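Local structure of glycoside hydrolase family 61 (Trichoderma reesei QM6a, 5O2X) at residues T74-W79 with N137-V142; D115-L120 with P229-Q234. The protein is a copper-dependent lytic polysaccharide monooxygenase of Auxiliary Activity family 9, which probably cleaves cellulose chains by oxidation. All blocks are in the same frame, centred on the assembly; numbering follows the deposited sequence.

Both contacts are largely buried and both reach outward to sugars on the protein, but they are built differently. Contact 1 is regular sheet: strands 74-80 and 139-143 pair edge to edge, burying 577 Å² between the two segments, and alternate residues face the interior, while the other side mixes apolar and polar groups next to glycans. Contact 2 buries 196 Å² and joins a strand of the other sheet, 110-121, to a loop without regular structure through one direct hydrogen bond, one water and a tight methyl contact. Their centres are 12 Å apart, and they meet where Trp140 and Val141 of contact 1 touch Asp115, Val117 and Gln234 of contact 2.

Contact 1. Residues T74-W79 with N137-V142; sequences TILFQW and NNTWVV. With NAG (2-acetamido-2-deoxy-beta-D-glucopyranose), chain C; MAN (alpha-D-mannopyranose), chain N; MAN (alpha-D-mannopyranose), chain M.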
# COMPACT_ATOMS: atom_id res chain seq x y z
N THR A 74 -13.08 2.71 6.54
CA THR A 74 -11.87 3.37 6.11
C THR A 74 -10.70 2.87 6.96
O THR A 74 -10.82 2.52 8.12
CB THR A 74 -11.90 4.88 6.10
OG1 THR A 74 -11.83 5.37 7.40
CG2 THR A 74 -12.99 5.42 5.23
N ILE A 75 -9.55 2.81 6.29
CA ILE A 75 -8.30 2.34 6.90
C ILE A 75 -7.27 3.45 6.75
O ILE A 75 -7.02 3.94 5.65
CB ILE A 75 -7.81 1.06 6.20
CG1 ILE A 75 -8.88 -0.04 6.33
CG2 ILE A 75 -6.47 0.63 6.82
CD1 ILE A 75 -8.50 -1.36 5.73
N LEU A 76 -6.72 3.84 7.88
CA LEU A 76 -5.64 4.83 7.97
C LEU A 76 -4.33 4.10 8.12
O LEU A 76 -4.17 3.22 8.98
CB LEU A 76 -5.92 5.77 9.16
CG LEU A 76 -4.83 6.82 9.43
CD1 LEU A 76 -5.47 8.04 9.98
CD2 LEU A 76 -3.74 6.26 10.37
N PHE A 77 -3.36 4.46 7.27
CA PHE A 77 -2.00 3.94 7.31
C PHE A 77 -1.10 4.99 7.96
O PHE A 77 -1.11 6.13 7.53
CB PHE A 77 -1.48 3.67 5.91
CG PHE A 77 -2.30 2.71 5.12
CD1 PHE A 77 -2.20 1.33 5.28
CD2 PHE A 77 -3.20 3.22 4.20
CE1 PHE A 77 -2.98 0.49 4.52
CE2 PHE A 77 -3.97 2.40 3.42
CZ PHE A 77 -3.87 1.04 3.57
N GLN A 78 -0.32 4.58 8.96
CA GLN A 78 0.61 5.48 9.67
C GLN A 78 2.04 5.13 9.31
O GLN A 78 2.55 4.08 9.72
CB GLN A 78 0.41 5.34 11.16
CG GLN A 78 1.36 6.22 12.00
CD GLN A 78 0.98 7.67 11.88
OE1 GLN A 78 -0.08 8.08 12.39
NE2 GLN A 78 1.82 8.47 11.21
N TRP A 79 2.71 6.01 8.56
CA TRP A 79 4.12 5.86 8.19
C TRP A 79 5.02 6.53 9.23
O TRP A 79 4.67 7.60 9.76
CB TRP A 79 4.36 6.46 6.82
CG TRP A 79 3.80 5.67 5.68
CD1 TRP A 79 2.53 5.68 5.19
CD2 TRP A 79 4.53 4.70 4.90
NE1 TRP A 79 2.44 4.79 4.15
CE2 TRP A 79 3.65 4.19 3.94
CE3 TRP A 79 5.85 4.25 4.89
CZ2 TRP A 79 4.05 3.24 3.00
CZ3 TRP A 79 6.25 3.33 3.97
CH2 TRP A 79 5.36 2.82 3.02
N ASN A 137 0.21 14.35 9.10
CA ASN A 137 1.03 13.62 10.07
C ASN A 137 1.40 12.22 9.57
O ASN A 137 1.39 11.26 10.35
CB ASN A 137 0.46 13.56 11.48
CG ASN A 137 1.52 13.15 12.48
OD1 ASN A 137 2.67 13.62 12.40
ND2 ASN A 137 1.16 12.30 13.43
N ASN A 138 1.79 12.13 8.29
CA ASN A 138 2.32 10.90 7.76
C ASN A 138 1.30 9.78 7.63
O ASN A 138 1.60 8.60 7.80
CB ASN A 138 3.57 10.40 8.54
CG ASN A 138 4.88 10.70 7.87
OD1 ASN A 138 5.05 11.74 7.21
ND2 ASN A 138 5.81 9.77 8.02
N THR A 139 0.06 10.17 7.27
CA THR A 139 -1.00 9.20 7.12
C THR A 139 -1.60 9.26 5.74
O THR A 139 -1.55 10.28 5.03
CB THR A 139 -2.10 9.35 8.18
OG1 THR A 139 -2.83 10.57 8.00
CG2 THR A 139 -1.54 9.26 9.59
N TRP A 140 -2.25 8.15 5.38
CA TRP A 140 -3.07 8.03 4.15
C TRP A 140 -4.30 7.27 4.53
O TRP A 140 -4.22 6.29 5.30
CB TRP A 140 -2.32 7.31 3.04
CG TRP A 140 -3.01 7.36 1.73
CD1 TRP A 140 -3.75 6.36 1.12
CD2 TRP A 140 -3.12 8.49 0.87
NE1 TRP A 140 -4.27 6.80 -0.06
CE2 TRP A 140 -3.92 8.11 -0.25
CE3 TRP A 140 -2.61 9.80 0.92
CZ2 TRP A 140 -4.20 8.99 -1.31
CZ3 TRP A 140 -2.88 10.64 -0.12
CH2 TRP A 140 -3.68 10.26 -1.20
N VAL A 141 -5.46 7.65 3.97
CA VAL A 141 -6.74 6.98 4.22
C VAL A 141 -7.25 6.35 2.95
O VAL A 141 -7.32 7.02 1.92
CB VAL A 141 -7.78 7.99 4.76
CG1 VAL A 141 -9.14 7.32 4.97
CG2 VAL A 141 -7.27 8.56 6.08
N VAL A 142 -7.62 5.06 3.02
CA VAL A 142 -8.30 4.36 1.90
C VAL A 142 -9.63 3.84 2.42
O VAL A 142 -9.75 3.46 3.57
CB VAL A 142 -7.39 3.24 1.31
CG1 VAL A 142 -7.30 2.05 2.24
CG2 VAL A 142 -7.82 2.84 -0.09
C1 NAG C . 2.11 11.77 14.41
C2 NAG C . 1.60 11.78 15.82
C3 NAG C . 2.70 11.25 16.73
C4 NAG C . 3.16 9.88 16.30
C5 NAG C . 3.49 9.86 14.82
C6 NAG C . 3.66 8.46 14.30
C7 NAG C . 0.13 13.35 16.96
C8 NAG C . -0.14 14.78 17.29
N2 NAG C . 1.20 13.11 16.21
O3 NAG C . 2.28 11.20 18.10
O4 NAG C . 4.33 9.47 17.04
O5 NAG C . 2.38 10.42 14.05
O6 NAG C . 2.54 7.65 14.58
O7 NAG C . -0.62 12.43 17.35
C1 MAN N . -10.55 8.37 12.03
C2 MAN N . -10.59 6.87 12.25
C3 MAN N . -9.71 6.16 11.19
C4 MAN N . -10.17 6.58 9.81
C5 MAN N . -10.09 8.10 9.71
C6 MAN N . -10.60 8.63 8.40
O2 MAN N . -11.91 6.37 12.16
O3 MAN N . -9.78 4.76 11.38
O4 MAN N . -9.34 5.96 8.84
O5 MAN N . -10.89 8.72 10.70
O6 MAN N . -11.93 8.10 8.12
C1 MAN M . -2.72 11.50 12.17
C2 MAN M . -2.45 10.35 13.10
C3 MAN M . -3.27 10.47 14.37
C4 MAN M . -3.13 11.82 15.01
C5 MAN M . -3.34 12.92 13.98
C6 MAN M . -3.02 14.30 14.52
O2 MAN M . -1.05 10.38 13.42
O3 MAN M . -2.90 9.45 15.31
O4 MAN M . -4.11 11.95 16.05
O5 MAN M . -2.54 12.74 12.82
O6 MAN M . -3.39 15.31 13.59
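Thr74 meets Val142 through a CA-H...O contact to its carbonyl. Thr74 OG1, placed between the backbone N and the carbonyl carbon (chi1 74°), instead hydrogen-bonds both O4 and O6 of one mannose. Ile75 and Val142 are an antiparallel hydrogen-bonded pair, with Ile75 N 2.8 Å from Val142 O and a return bond from Val142 N. Leu76 follows in a non-hydrogen-bonded pair with Val141, but its branch slants across Thr139, Leu76 CD2 reaching Thr139 CG2 at 3.8 Å. Phe77 pairs with Trp140 less symmetrically. Phe77 N donates to Trp140 O at 2.8 Å, whereas the return bond from Trp140 N to Phe77 O is longer and more bent, with an N-H...O angle of 151°. The Phe77 ring slants against Val142, Phe77 CE2 lying 3.6 Å from Val142 CG1 in the conformer modelled here.

Gln78 has its chain bent at chi2 (72°), and both ends of its amide are used. Gln78 NE2 donates to Asn137 O at 3.0 Å, the acceptor lying near the plane of the Gln78 amide, while OE1 accepts from O2 of a second mannose. Asn137 ND2, which carries the N-linked N-acetylglucosamine, donates to the same O2, so the sugar spans both segments. At Trp79 the backbone N donates to Asn138 O, and Asn138 ND2 sits 3.0 Å from Trp79 O, above that carbonyl's plane; Asn138 OD1 is taken by Trp84 N. The Trp79 indole NE1 is hydrogen-bonded to His157 NE2.

Strand 139-143 is the outermost of its sheet within the chain, and strand 74-80 pairs on its other side with strand 3-9. Ile75, Phe77, Trp140 and Val142 share the face turned to strands 90-96 and 151-161 of the second sheet, the interior of a beta-sandwich.

Contact 2. Residues D115-L120 with P229-Q234; sequences DGVGLL and PTSVAQ. With MAN (alpha-D-mannopyranose), chain L; MAN (alpha-D-mannopyranose), chain I.
Thr230 and Ser231 lie against Asp115, Gly116 and Val117 where a loop late in the chain touches strand 110-121 of the AA9 beta-sandwich at residues 115-117. This is consistent with a presumed linker being an integral part of the catalytic domain. One direct bond joins the backbones: Gly116 N donates to Thr230 O at 2.9 Å. Asp115 stands beside it, its CB close to the same oxygen. Asp115 OD2 accepts from Trp140 NE1 and from a water, whereas OD1 lies near Asp92 OD2, a closeness of like charges that could favour a shared proton.

Next along the strand, Val117 presents CG2, the methyl beside its backbone N, to Ser231 CB at 3.4 Å, tighter than usual for carbons. The side-chain oxygens of the loop are both glycosidic: Thr230 OG1 and Ser231 OG are each bonded to C1 of a mannose, and Val117 CG1 is 4.0 Å from O2 of the one on Thr230. Gln234 is bent at chi2 (-62°), which turns CD back over its own segment. Gln234 NE2 donates to Val232 O at 2.9 Å from above the carbonyl plane; OE1 accepts from Val141 N, and Gln234 CG lies 3.6 Å from O6 of the Ser231 mannose. An alanine here would probably leave Val141 N and Val232 O without these mates and open a gap beside the mannose. The remaining link is the water, which donates to Asp115 OD2 at 2.7 Å and accepts from Val232 N at 3.0 Å.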
# COMPACT_ATOMS: atom_id res chain seq x y z
N ASP A 115 -7.43 2.74 -5.04
CA ASP A 115 -7.23 4.18 -5.08
C ASP A 115 -5.89 4.46 -5.70
O ASP A 115 -5.04 3.57 -5.90
CB ASP A 115 -7.44 4.89 -3.72
CG ASP A 115 -6.26 4.92 -2.78
OD1 ASP A 115 -5.35 4.09 -2.97
OD2 ASP A 115 -6.27 5.76 -1.85
N GLY A 116 -5.67 5.74 -6.05
CA GLY A 116 -4.40 6.14 -6.61
C GLY A 116 -4.40 7.62 -6.86
O GLY A 116 -5.26 8.14 -7.59
N VAL A 117 -3.43 8.31 -6.25
CA VAL A 117 -3.26 9.76 -6.42
C VAL A 117 -1.84 10.02 -6.83
O VAL A 117 -0.88 9.44 -6.25
CB VAL A 117 -3.60 10.51 -5.11
CG1 VAL A 117 -3.38 12.01 -5.25
CG2 VAL A 117 -5.05 10.25 -4.72
N GLY A 118 -1.66 10.90 -7.82
CA GLY A 118 -0.37 11.20 -8.34
C GLY A 118 0.05 12.65 -8.13
O GLY A 118 0.25 13.09 -6.99
N LEU A 119 0.20 13.36 -9.24
CA LEU A 119 0.59 14.74 -9.27
C LEU A 119 -0.64 15.61 -9.11
O LEU A 119 -1.53 15.59 -9.97
CB LEU A 119 1.30 15.03 -10.59
CG LEU A 119 1.75 16.46 -10.83
CD1 LEU A 119 2.80 16.92 -9.82
CD2 LEU A 119 2.29 16.55 -12.23
N LEU A 120 -0.69 16.38 -8.06
CA LEU A 120 -1.85 17.19 -7.79
C LEU A 120 -1.80 18.51 -8.50
O LEU A 120 -2.86 19.06 -8.86
CB LEU A 120 -2.00 17.32 -6.30
CG LEU A 120 -2.37 15.93 -5.70
CD1 LEU A 120 -2.30 16.01 -4.22
CD2 LEU A 120 -3.78 15.53 -6.14
N PRO A 229 -14.00 6.43 -6.11
CA PRO A 229 -13.24 7.68 -6.19
C PRO A 229 -11.74 7.36 -6.20
O PRO A 229 -11.33 6.44 -5.50
CB PRO A 229 -13.68 8.42 -4.92
CG PRO A 229 -13.99 7.35 -3.97
CD PRO A 229 -14.57 6.24 -4.78
N THR A 230 -10.95 8.12 -6.91
CA THR A 230 -9.51 7.79 -6.91
C THR A 230 -8.84 8.12 -5.59
O THR A 230 -7.74 7.61 -5.33
CB THR A 230 -8.76 8.40 -8.09
OG1 THR A 230 -8.83 9.82 -7.93
CG2 THR A 230 -9.35 7.96 -9.43
N SER A 231 -9.49 8.92 -4.75
CA SER A 231 -9.14 9.00 -3.35
C SER A 231 -10.38 9.43 -2.60
O SER A 231 -11.22 10.16 -3.16
CB SER A 231 -7.98 9.97 -3.08
OG SER A 231 -8.28 11.31 -3.52
N VAL A 232 -10.47 9.02 -1.35
CA VAL A 232 -11.46 9.58 -0.44
C VAL A 232 -10.82 10.71 0.37
O VAL A 232 -9.59 10.90 0.35
CB VAL A 232 -12.07 8.53 0.49
CG1 VAL A 232 -12.85 7.49 -0.31
CG2 VAL A 232 -11.04 7.86 1.44
N ALA A 233 -11.64 11.51 1.02
CA ALA A 233 -11.13 12.69 1.70
C ALA A 233 -10.06 12.29 2.73
O ALA A 233 -10.30 11.47 3.62
CB ALA A 233 -12.24 13.47 2.38
N GLN A 234 -8.89 12.90 2.60
CA GLN A 234 -7.76 12.65 3.49
C GLN A 234 -7.87 13.47 4.77
O GLN A 234 -8.45 14.54 4.78
CB GLN A 234 -6.45 12.97 2.79
CG GLN A 234 -6.25 12.11 1.54
CD GLN A 234 -6.16 10.65 1.88
OE1 GLN A 234 -5.32 10.24 2.72
NE2 GLN A 234 -7.05 9.85 1.34
C1 MAN L . -8.63 12.19 -2.45
C2 MAN L . -9.50 13.29 -3.02
C3 MAN L . -8.72 14.19 -3.97
C4 MAN L . -7.48 14.74 -3.29
C5 MAN L . -6.66 13.57 -2.73
C6 MAN L . -5.49 14.04 -1.90
O2 MAN L . -10.05 14.05 -1.94
O3 MAN L . -9.55 15.26 -4.46
O4 MAN L . -6.64 15.45 -4.18
O5 MAN L . -7.46 12.75 -1.86
O6 MAN L . -5.90 14.88 -0.80
C1 MAN I . -7.63 10.52 -8.18
C2 MAN I . -7.92 11.82 -7.44
C3 MAN I . -9.08 12.60 -8.10
C4 MAN I . -8.71 12.75 -9.59
C5 MAN I . -8.53 11.40 -10.26
C6 MAN I . -8.22 11.47 -11.76
O2 MAN I . -6.68 12.56 -7.45
O3 MAN I . -9.26 13.87 -7.50
O4 MAN I . -9.77 13.45 -10.27
O5 MAN I . -7.47 10.72 -9.56
O6 MAN I . -6.86 11.86 -12.02
O HOH W 1 -8.27 7.15 -0.72